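Local coordinates for protein cycloalternan-forming enzyme (Listeria monocytogenes serovar 1/2a, PDB 5F7U) that binds glycans and magnesium ions at several sites and is built round the TIM barrel of a family 31 glycoside hydrolase, at residues 239-244 / 318-323; 264-269 / 308-313; 877-882 / 915-920. The protein carries 1 engineered substitution. One frame throughout, in Å; residues are numbered along the deposited sequence.

Contacts 1 and 2 belong to the same antiparallel sheet region: 307-311 from contact 2 runs directly beside 318-327 from contact 1, and the backbone of Gln308 and Gln310 probably hydrogen-bonds that of Val322 and Ser320. Their centres lie about 9 Å apart, and contact 2 is nested within the chain excursion closed by contact 1. Contact 1 is buried, with large aromatic rings on one face and a tight amide-hydroxyl network on the other. Contact 2 is only partly buried, and charged groups and amides dominate its outer face. Contact 3, again buried, joins strands of a separate sheet in the later part of the chain, its centre about 54 and 51 Å from those of contacts 1 and 2, and mixes hydroxyls, an amide and aromatic rings.

Contact 1: 239-244 / 318-323; sequences QNNFMT and KYSFVL
Two bonds grip Asn241 ND2: one to Gln239 OE1, two residues back on the same face of the strand, and one to Ser224 O on strand 214-229. From Asn241 ND2 to Gln239 OE1 it is 2.9 Å, nearly straight at 176°, in the Asn241 amide plane and on a lone pair of OE1, so the amide's rotation is fixed. That turns Asn241 OD1 across to strand 318-327, where Ser320 OG donates to it from above the carbonyl plane at a short 2.5 Å. Behind these groups the strands pair antiparallel, Phe242 N reaching Tyr319 O at 2.7 Å, as neighbours in the beta sandwich of the galactose mutarotase-like domain found in family 31 hydrolases. The other face is aromatic. Tyr319 CG sits in the crowded position between backbone N and carbonyl carbon (chi1 76°), which lays the ring under Phe242, whose CB stands 3.5 Å from the Tyr319 ring centroid. The two rings are almost parallel, 20° apart, but slid so far that they barely overlap. Thr244 CB meets the Tyr319 edge, and Tyr319 OH bonds Thr216 OG1. Phe242 CE2 touches Phe321 CE2 at 3.8 Å, while Met299 and Val301 of strand 297-301 pack against these rings.

Contact 2: 264-269 / 308-313; sequences GKDVET and QFQMAS
Glu268 and Gln308 lie side by side and point the same way, their carboxylate and amide planes turned 53° apart. Gln308 keeps CG anti to the backbone N and stays extended beyond it, whereas Glu268 bends at chi2 to bring its carboxylate alongside. Gln308 NE2 then donates to the syn lone pair of Glu268 OE2 at 2.7 Å, close to straight and in the amide plane. The other end of that amide is held too: Gln310 NE2 gives a bond of 2.8 Å to Gln308 OE1, so three side chains are joined in a row, and Glu268 OE1 extends it to His306. Asp266 crosses Gln310 obliquely instead, its carboxylate plane at 68° to the amide, and Asp266 OD1 rests against Gln310 CG at 3.3 Å. Asp266 OD1 also accepts a hydrogen bond from Ser313 OG, from above the carboxylate plane, at only 2.5 Å, while OD2 makes a salt bridge to Lys314.

On the opposite face Val267 CB meets Phe309 CB at 4.1 Å. Thr269 OG1, bonded to Ser307 OG, approaches the Phe309 ring in plane, at its edge, 3.6 Å from CE1. Met311, bent at chi2 and chi3, packs on Phe250 and Phe253. Past the last bridge pair, Gly264 N donates to Met311 O at 2.7 Å, with a positive phi of 100° suited to glycine. The bridges are regular antiparallel pairs, and Thr269 O bonds Asn560 ND2 of the TIM-barrel domain: an edge of the mutarotase-like beta sandwich set against the TIM barrel, as befits the family 31 fold.

Contact 3: 877-882 / 915-920; sequences QVFSTE and QNLTYV
Backbone bonds first: Val878 and Thr918 form a hydrogen-bonded antiparallel pair, Val878 N lying 2.8 Å from Thr918 O at a nearly straight 172°. In return Thr918 N meets a lone pair of Val878 O in the carbonyl plane. Beyond the end of strand 874-879, Ser880 N still reaches Asn916 O at 3.1 Å.

A chain of hydroxyl bonds continues beside it. Thr918 OG1 donates to Ser880 OG over 3.1 Å, and Ser880 OG in turn donates to Thr881 O at 2.7 Å. Being acceptor and donor at once would tend to polarise the serine hydroxyl.

Asn916 and Leu917 both face Asp912 in a G1 beta bulge, Asn916 taking left-handed backbone angles (54°/49°) as the chain turns from strand 908-912 into 917-922. Asn916 ND2 bonds Glu942 OE2, and Glu942 is a ligand of a magnesium ion, so the asparagine sits in that site's second shell. Thr918 and Val878 face Leu933 of strand 929-934, in the sheet packed against this one in a beta sandwich.

The remaining contacts involve the rings and apolar side chains. Gln877 runs alongside Tyr919, pointing the same way, and lays NE2 over one face of the ring near its rim, 3.4 Å from Tyr919 CZ. The Gln877 amide is held by Arg829 NE on OE1 and by Tyr810 O on NE2. Phe879 brings CB within 4.1 Å of Leu917 CD2, and Gln915 O lies in the plane of the Phe879 ring at its edge, 3.8 Å from CE1.

Contact 1: 239-244 / 318-323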
loop_
_atom_site.group_PDB
_atom_site.type_symbol
_atom_site.label_atom_id
_atom_site.label_comp_id
_atom_site.label_asym_id
_atom_site.label_seq_id
_atom_site.Cartn_x
_atom_site.Cartn_y
_atom_site.Cartn_z
ATOM N N GLN A 239 18.704 -7.219 -20.178
ATOM C CA GLN A 239 19.129 -7.203 -18.765
ATOM C C GLN A 239 20.068 -6.046 -18.481
ATOM O O GLN A 239 20.750 -5.545 -19.385
ATOM C CB GLN A 239 19.802 -8.535 -18.367
ATOM C CG GLN A 239 21.165 -8.769 -19.018
ATOM C CD GLN A 239 21.800 -10.043 -18.500
ATOM O OE1 GLN A 239 22.359 -10.072 -17.404
ATOM N NE2 GLN A 239 21.692 -11.114 -19.269
ATOM N N ASN A 240 20.080 -5.625 -17.217
ATOM C CA ASN A 240 21.194 -4.852 -16.685
ATOM C C ASN A 240 21.521 -5.351 -15.270
ATOM O O ASN A 240 20.695 -6.020 -14.623
ATOM C CB ASN A 240 20.929 -3.342 -16.724
ATOM C CG ASN A 240 22.228 -2.524 -16.808
ATOM O OD1 ASN A 240 23.333 -3.075 -16.712
ATOM N ND2 ASN A 240 22.101 -1.219 -16.990
ATOM N N ASN A 241 22.741 -5.066 -14.832
ATOM C CA ASN A 241 23.289 -5.598 -13.593
ATOM C C ASN A 241 23.978 -4.493 -12.850
ATOM O O ASN A 241 24.700 -3.697 -13.451
ATOM C CB ASN A 241 24.305 -6.712 -13.903
ATOM C CG ASN A 241 23.657 -7.894 -14.615
ATOM O OD1 ASN A 241 23.209 -8.845 -13.972
ATOM N ND2 ASN A 241 23.571 -7.819 -15.942
ATOM N N PHE A 242 23.760 -4.464 -11.536
ATOM C CA PHE A 242 24.142 -3.343 -10.680
ATOM C C PHE A 242 24.860 -3.832 -9.431
ATOM O O PHE A 242 24.611 -4.951 -8.975
ATOM C CB PHE A 242 22.878 -2.552 -10.303
ATOM C CG PHE A 242 22.110 -2.042 -11.505
ATOM C CD1 PHE A 242 22.434 -0.798 -12.078
ATOM C CD2 PHE A 242 21.085 -2.799 -12.087
ATOM C CE1 PHE A 242 21.743 -0.322 -13.192
ATOM C CE2 PHE A 242 20.393 -2.326 -13.212
ATOM C CZ PHE A 242 20.725 -1.086 -13.756
ATOM N N MET A 243 25.761 -3.005 -8.897
ATOM C CA MET A 243 26.503 -3.339 -7.680
ATOM C C MET A 243 25.681 -2.903 -6.480
ATOM O O MET A 243 25.141 -1.797 -6.480
ATOM C CB MET A 243 27.834 -2.606 -7.653
ATOM C CG MET A 243 28.699 -2.984 -6.459
ATOM S SD MET A 243 30.395 -2.611 -6.881
ATOM C CE MET A 243 30.576 -3.864 -8.134
ATOM N N THR A 244 25.601 -3.761 -5.461
ATOM C CA THR A 244 24.847 -3.432 -4.252
ATOM C C THR A 244 25.584 -3.829 -2.964
ATOM O O THR A 244 25.955 -5.006 -2.802
ATOM C CB THR A 244 23.412 -4.015 -4.280
ATOM O OG1 THR A 244 22.807 -3.835 -2.989
ATOM C CG2 THR A 244 23.416 -5.522 -4.662
ATOM N N LYS A 318 25.315 -8.158 -6.173
ATOM C CA LYS A 318 24.755 -7.828 -7.485
ATOM C C LYS A 318 23.235 -7.825 -7.448
ATOM O O LYS A 318 22.629 -8.759 -6.925
ATOM C CB LYS A 318 25.214 -8.861 -8.522
ATOM C CG LYS A 318 24.784 -8.561 -9.964
ATOM C CD LYS A 318 25.151 -9.681 -10.932
ATOM C CE LYS A 318 26.651 -9.813 -11.086
ATOM N NZ LYS A 318 27.004 -10.636 -12.282
ATOM N N TYR A 319 22.619 -6.785 -7.999
ATOM C CA TYR A 319 21.199 -6.909 -8.379
ATOM C C TYR A 319 20.988 -6.708 -9.867
ATOM O O TYR A 319 21.745 -5.992 -10.520
ATOM C CB TYR A 319 20.238 -6.053 -7.532
ATOM C CG TYR A 319 20.211 -4.575 -7.851
ATOM C CD1 TYR A 319 19.357 -4.060 -8.848
ATOM C CD2 TYR A 319 21.019 -3.685 -7.143
ATOM C CE1 TYR A 319 19.318 -2.684 -9.120
ATOM C CE2 TYR A 319 20.984 -2.304 -7.393
ATOM C CZ TYR A 319 20.123 -1.810 -8.379
ATOM O OH TYR A 319 20.115 -0.455 -8.636
ATOM N N SER A 320 19.944 -7.347 -10.398
ATOM C CA SER A 320 19.761 -7.388 -11.846
ATOM C C SER A 320 18.294 -7.316 -12.169
ATOM O O SER A 320 17.470 -7.733 -11.352
ATOM C CB SER A 320 20.317 -8.687 -12.424
ATOM O OG SER A 320 21.655 -8.928 -11.988
ATOM N N PHE A 321 17.971 -6.789 -13.347
ATOM C CA PHE A 321 16.653 -7.052 -13.902
ATOM C C PHE A 321 16.793 -7.779 -15.218
ATOM O O PHE A 321 17.739 -7.563 -15.958
ATOM C CB PHE A 321 15.755 -5.807 -13.997
ATOM C CG PHE A 321 16.258 -4.728 -14.927
ATOM C CD1 PHE A 321 16.134 -4.854 -16.314
ATOM C CD2 PHE A 321 16.809 -3.551 -14.403
ATOM C CE1 PHE A 321 16.581 -3.847 -17.163
ATOM C CE2 PHE A 321 17.246 -2.525 -15.244
ATOM C CZ PHE A 321 17.145 -2.687 -16.629
ATOM N N VAL A 322 15.846 -8.670 -15.474
ATOM C CA VAL A 322 15.788 -9.374 -16.753
ATOM C C VAL A 322 14.377 -9.130 -17.246
ATOM O O VAL A 322 13.407 -9.518 -16.583
ATOM C CB VAL A 322 16.074 -10.886 -16.615
ATOM C CG1 VAL A 322 16.022 -11.556 -17.991
ATOM C CG2 VAL A 322 17.445 -11.109 -16.004
ATOM N N LEU A 323 14.275 -8.442 -18.373
ATOM C CA LEU A 323 12.985 -8.008 -18.904
ATOM C C LEU A 323 12.681 -8.774 -20.174
ATOM O O LEU A 323 13.519 -8.814 -21.083
ATOM C CB LEU A 323 13.023 -6.494 -19.214
ATOM C CG LEU A 323 11.794 -5.911 -19.929
ATOM C CD1 LEU A 323 10.516 -5.957 -19.095
ATOM C CD2 LEU A 323 12.056 -4.479 -20.373
#

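Contact 2: 264-269 / 308-313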
loop_
_atom_site.group_PDB
_atom_site.type_symbol
_atom_site.label_atom_id
_atom_site.label_comp_id
_atom_site.label_asym_id
_atom_site.label_seq_id
_atom_site.Cartn_x
_atom_site.Cartn_y
_atom_site.Cartn_z
ATOM N N GLY A 264 17.679 -10.651 -1.395
ATOM C CA GLY A 264 17.781 -12.105 -1.365
ATOM C C GLY A 264 16.814 -12.830 -2.280
ATOM O O GLY A 264 16.990 -14.034 -2.513
ATOM N N LYS A 265 15.804 -12.117 -2.786
ATOM C CA LYS A 265 14.712 -12.726 -3.552
ATOM C C LYS A 265 14.862 -12.474 -5.052
ATOM O O LYS A 265 15.376 -11.419 -5.478
ATOM C CB LYS A 265 13.344 -12.132 -3.144
ATOM C CG LYS A 265 12.914 -12.252 -1.678
ATOM C CD LYS A 265 12.384 -13.637 -1.390
ATOM C CE LYS A 265 11.787 -13.719 0.013
ATOM N NZ LYS A 265 11.717 -15.159 0.388
ATOM N N ASP A 266 14.356 -13.429 -5.840
ATOM C CA ASP A 266 14.068 -13.215 -7.263
ATOM C C ASP A 266 12.612 -12.808 -7.345
ATOM O O ASP A 266 11.739 -13.617 -7.080
ATOM C CB ASP A 266 14.278 -14.498 -8.074
ATOM C CG ASP A 266 15.726 -14.893 -8.164
ATOM O OD1 ASP A 266 16.550 -14.019 -8.478
ATOM O OD2 ASP A 266 16.048 -16.078 -7.908
ATOM N N VAL A 267 12.362 -11.558 -7.701
ATOM C CA VAL A 267 11.009 -10.988 -7.670
ATOM C C VAL A 267 10.434 -11.000 -9.078
ATOM O O VAL A 267 11.026 -10.428 -9.993
ATOM C CB VAL A 267 11.023 -9.541 -7.132
ATOM C CG1 VAL A 267 9.605 -9.030 -6.983
ATOM C CG2 VAL A 267 11.752 -9.456 -5.790
ATOM N N GLU A 268 9.273 -11.638 -9.242
ATOM C CA GLU A 268 8.637 -11.731 -10.560
ATOM C C GLU A 268 7.594 -10.630 -10.690
ATOM O O GLU A 268 6.697 -10.535 -9.845
ATOM C CB GLU A 268 7.908 -13.074 -10.716
ATOM C CG GLU A 268 8.755 -14.298 -10.437
ATOM C CD GLU A 268 9.974 -14.454 -11.335
ATOM O OE1 GLU A 268 10.045 -13.889 -12.453
ATOM O OE2 GLU A 268 10.886 -15.202 -10.921
ATOM N N THR A 269 7.708 -9.830 -11.749
ATOM C CA THR A 269 6.695 -8.848 -12.073
ATOM C C THR A 269 5.651 -9.560 -12.936
ATOM O O THR A 269 5.745 -9.609 -14.159
ATOM C CB THR A 269 7.279 -7.626 -12.805
ATOM O OG1 THR A 269 8.459 -7.187 -12.117
ATOM C CG2 THR A 269 6.243 -6.476 -12.811
ATOM N N GLN A 308 11.976 -10.089 -14.184
ATOM C CA GLN A 308 12.471 -10.673 -12.939
ATOM C C GLN A 308 13.554 -9.782 -12.361
ATOM O O GLN A 308 14.529 -9.465 -13.050
ATOM C CB GLN A 308 13.006 -12.093 -13.184
ATOM C CG GLN A 308 13.395 -12.831 -11.902
ATOM C CD GLN A 308 14.093 -14.140 -12.194
ATOM O OE1 GLN A 308 15.189 -14.162 -12.718
ATOM N NE2 GLN A 308 13.449 -15.233 -11.856
ATOM N N PHE A 309 13.374 -9.380 -11.098
ATOM C CA PHE A 309 14.372 -8.601 -10.369
ATOM C C PHE A 309 15.129 -9.539 -9.442
ATOM O O PHE A 309 14.555 -10.114 -8.506
ATOM C CB PHE A 309 13.681 -7.491 -9.550
ATOM C CG PHE A 309 13.195 -6.335 -10.383
ATOM C CD1 PHE A 309 11.927 -6.367 -11.012
ATOM C CD2 PHE A 309 13.973 -5.199 -10.533
ATOM C CE1 PHE A 309 11.489 -5.283 -11.801
ATOM C CE2 PHE A 309 13.534 -4.103 -11.297
ATOM C CZ PHE A 309 12.297 -4.149 -11.941
ATOM N N GLN A 310 16.415 -9.706 -9.723
ATOM C CA GLN A 310 17.267 -10.589 -8.958
ATOM C C GLN A 310 18.002 -9.741 -7.920
ATOM O O GLN A 310 19.017 -9.121 -8.229
ATOM C CB GLN A 310 18.251 -11.282 -9.910
ATOM C CG GLN A 310 17.532 -12.116 -10.968
ATOM C CD GLN A 310 18.469 -12.677 -12.016
ATOM O OE1 GLN A 310 19.671 -12.417 -11.998
ATOM N NE2 GLN A 310 17.918 -13.445 -12.943
ATOM N N MET A 311 17.498 -9.733 -6.680
ATOM C CA MET A 311 17.986 -8.739 -5.725
ATOM C C MET A 311 19.032 -9.338 -4.796
ATOM O O MET A 311 18.718 -9.765 -3.675
ATOM C CB MET A 311 16.811 -8.082 -4.966
ATOM C CG MET A 311 15.704 -7.524 -5.877
ATOM S SD MET A 311 16.293 -6.409 -7.185
ATOM C CE MET A 311 16.829 -4.993 -6.217
ATOM N N ALA A 312 20.278 -9.401 -5.277
ATOM C CA ALA A 312 21.362 -10.071 -4.517
ATOM C C ALA A 312 20.971 -11.531 -4.225
ATOM O O ALA A 312 21.297 -12.087 -3.173
ATOM C CB ALA A 312 21.704 -9.295 -3.234
ATOM N N SER A 313 20.283 -12.134 -5.195
ATOM C CA SER A 313 19.772 -13.508 -5.101
ATOM C C SER A 313 20.714 -14.514 -5.764
ATOM O O SER A 313 20.586 -15.720 -5.538
ATOM C CB SER A 313 18.405 -13.588 -5.790
ATOM O OG SER A 313 18.548 -13.210 -7.152
#

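Contact 3: 877-882 / 915-920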
loop_
_atom_site.group_PDB
_atom_site.type_symbol
_atom_site.label_atom_id
_atom_site.label_comp_id
_atom_site.label_asym_id
_atom_site.label_seq_id
_atom_site.Cartn_x
_atom_site.Cartn_y
_atom_site.Cartn_z
ATOM N N GLN A 877 -6.548 21.523 21.008
ATOM C CA GLN A 877 -6.108 20.766 22.179
ATOM C C GLN A 877 -4.588 20.747 22.176
ATOM O O GLN A 877 -3.961 19.973 21.444
ATOM C CB GLN A 877 -6.646 19.328 22.187
ATOM C CG GLN A 877 -8.159 19.197 22.343
ATOM C CD GLN A 877 -8.615 17.753 22.437
ATOM O OE1 GLN A 877 -7.969 16.835 21.910
ATOM N NE2 GLN A 877 -9.751 17.539 23.112
ATOM N N VAL A 878 -4.003 21.602 23.004
ATOM C CA VAL A 878 -2.551 21.805 23.003
ATOM C C VAL A 878 -1.920 21.023 24.152
ATOM O O VAL A 878 -2.277 21.228 25.321
ATOM C CB VAL A 878 -2.191 23.310 23.134
ATOM C CG1 VAL A 878 -0.696 23.537 22.940
ATOM C CG2 VAL A 878 -2.983 24.160 22.151
ATOM N N PHE A 879 -0.934 20.185 23.822
ATOM C CA PHE A 879 -0.187 19.401 24.826
ATOM C C PHE A 879 0.740 20.366 25.562
ATOM O O PHE A 879 1.662 20.925 24.958
ATOM C CB PHE A 879 0.597 18.289 24.110
ATOM C CG PHE A 879 1.181 17.229 25.017
ATOM C CD1 PHE A 879 0.375 16.482 25.892
ATOM C CD2 PHE A 879 2.550 16.907 24.925
ATOM C CE1 PHE A 879 0.924 15.456 26.682
ATOM C CE2 PHE A 879 3.099 15.905 25.720
ATOM C CZ PHE A 879 2.290 15.169 26.587
ATOM N N SER A 880 0.465 20.607 26.845
ATOM C CA SER A 880 1.238 21.578 27.641
ATOM C C SER A 880 0.791 21.536 29.078
ATOM O O SER A 880 -0.216 20.912 29.394
ATOM C CB SER A 880 1.026 23.019 27.127
ATOM O OG SER A 880 -0.247 23.531 27.528
ATOM N N THR A 881 1.525 22.230 29.949
ATOM C CA THR A 881 1.020 22.474 31.305
ATOM C C THR A 881 -0.103 23.517 31.253
ATOM O O THR A 881 -0.353 24.116 30.205
ATOM C CB THR A 881 2.126 22.945 32.257
ATOM O OG1 THR A 881 2.686 24.161 31.751
ATOM C CG2 THR A 881 3.198 21.872 32.392
ATOM N N GLU A 882 -0.754 23.745 32.393
ATOM C CA GLU A 882 -1.900 24.659 32.458
ATOM C C GLU A 882 -1.515 26.126 32.252
ATOM O O GLU A 882 -0.683 26.637 32.999
ATOM C CB GLU A 882 -2.616 24.517 33.799
ATOM C CG GLU A 882 -3.926 25.298 33.858
ATOM C CD GLU A 882 -4.765 24.968 35.081
ATOM O OE1 GLU A 882 -4.242 24.330 36.012
ATOM O OE2 GLU A 882 -5.951 25.357 35.113
ATOM N N GLN A 915 -5.078 14.363 30.577
ATOM C CA GLN A 915 -4.397 14.298 29.276
ATOM C C GLN A 915 -3.296 15.339 29.131
ATOM O O GLN A 915 -2.513 15.271 28.177
ATOM C CB GLN A 915 -5.420 14.484 28.146
ATOM C CG GLN A 915 -6.466 13.363 28.046
ATOM C CD GLN A 915 -5.894 12.073 27.476
ATOM O OE1 GLN A 915 -4.970 12.102 26.668
ATOM N NE2 GLN A 915 -6.450 10.939 27.883
ATOM N N ASN A 916 -3.242 16.296 30.069
ATOM C CA ASN A 916 -2.368 17.463 29.964
ATOM C C ASN A 916 -2.562 18.215 28.649
ATOM O O ASN A 916 -1.619 18.503 27.910
ATOM C CB ASN A 916 -0.904 17.076 30.225
ATOM C CG ASN A 916 -0.687 16.561 31.632
ATOM O OD1 ASN A 916 -0.995 17.249 32.619
ATOM N ND2 ASN A 916 -0.148 15.349 31.738
ATOM N N LEU A 917 -3.829 18.478 28.339
ATOM C CA LEU A 917 -4.186 19.228 27.145
ATOM C C LEU A 917 -4.927 20.494 27.516
ATOM O O LEU A 917 -5.870 20.446 28.303
ATOM C CB LEU A 917 -5.093 18.394 26.239
ATOM C CG LEU A 917 -4.492 17.124 25.623
ATOM C CD1 LEU A 917 -5.608 16.342 24.959
ATOM C CD2 LEU A 917 -3.419 17.478 24.603
ATOM N N THR A 918 -4.480 21.610 26.937
ATOM C CA THR A 918 -5.215 22.872 27.001
ATOM C C THR A 918 -6.200 22.987 25.833
ATOM O O THR A 918 -5.791 23.013 24.670
ATOM C CB THR A 918 -4.279 24.086 26.984
ATOM O OG1 THR A 918 -3.295 23.943 28.021
ATOM C CG2 THR A 918 -5.089 25.362 27.250
ATOM N N TYR A 919 -7.487 23.103 26.153
ATOM C CA TYR A 919 -8.502 23.310 25.119
ATOM C C TYR A 919 -8.676 24.805 24.916
ATOM O O TYR A 919 -8.787 25.533 25.902
ATOM C CB TYR A 919 -9.869 22.743 25.530
ATOM C CG TYR A 919 -10.003 21.238 25.768
ATOM C CD1 TYR A 919 -8.893 20.417 26.013
ATOM C CD2 TYR A 919 -11.271 20.661 25.839
ATOM C CE1 TYR A 919 -9.045 19.060 26.266
ATOM C CE2 TYR A 919 -11.432 19.307 26.108
ATOM C CZ TYR A 919 -10.318 18.517 26.320
ATOM O OH TYR A 919 -10.471 17.182 26.588
ATOM N N VAL A 920 -8.703 25.258 23.659
ATOM C CA VAL A 920 -8.965 26.680 23.347
ATOM C C VAL A 920 -10.044 26.762 22.263
ATOM O O VAL A 920 -9.845 26.262 21.152
ATOM C CB VAL A 920 -7.693 27.440 22.881
ATOM C CG1 VAL A 920 -8.007 28.910 22.589
ATOM C CG2 VAL A 920 -6.579 27.356 23.926
#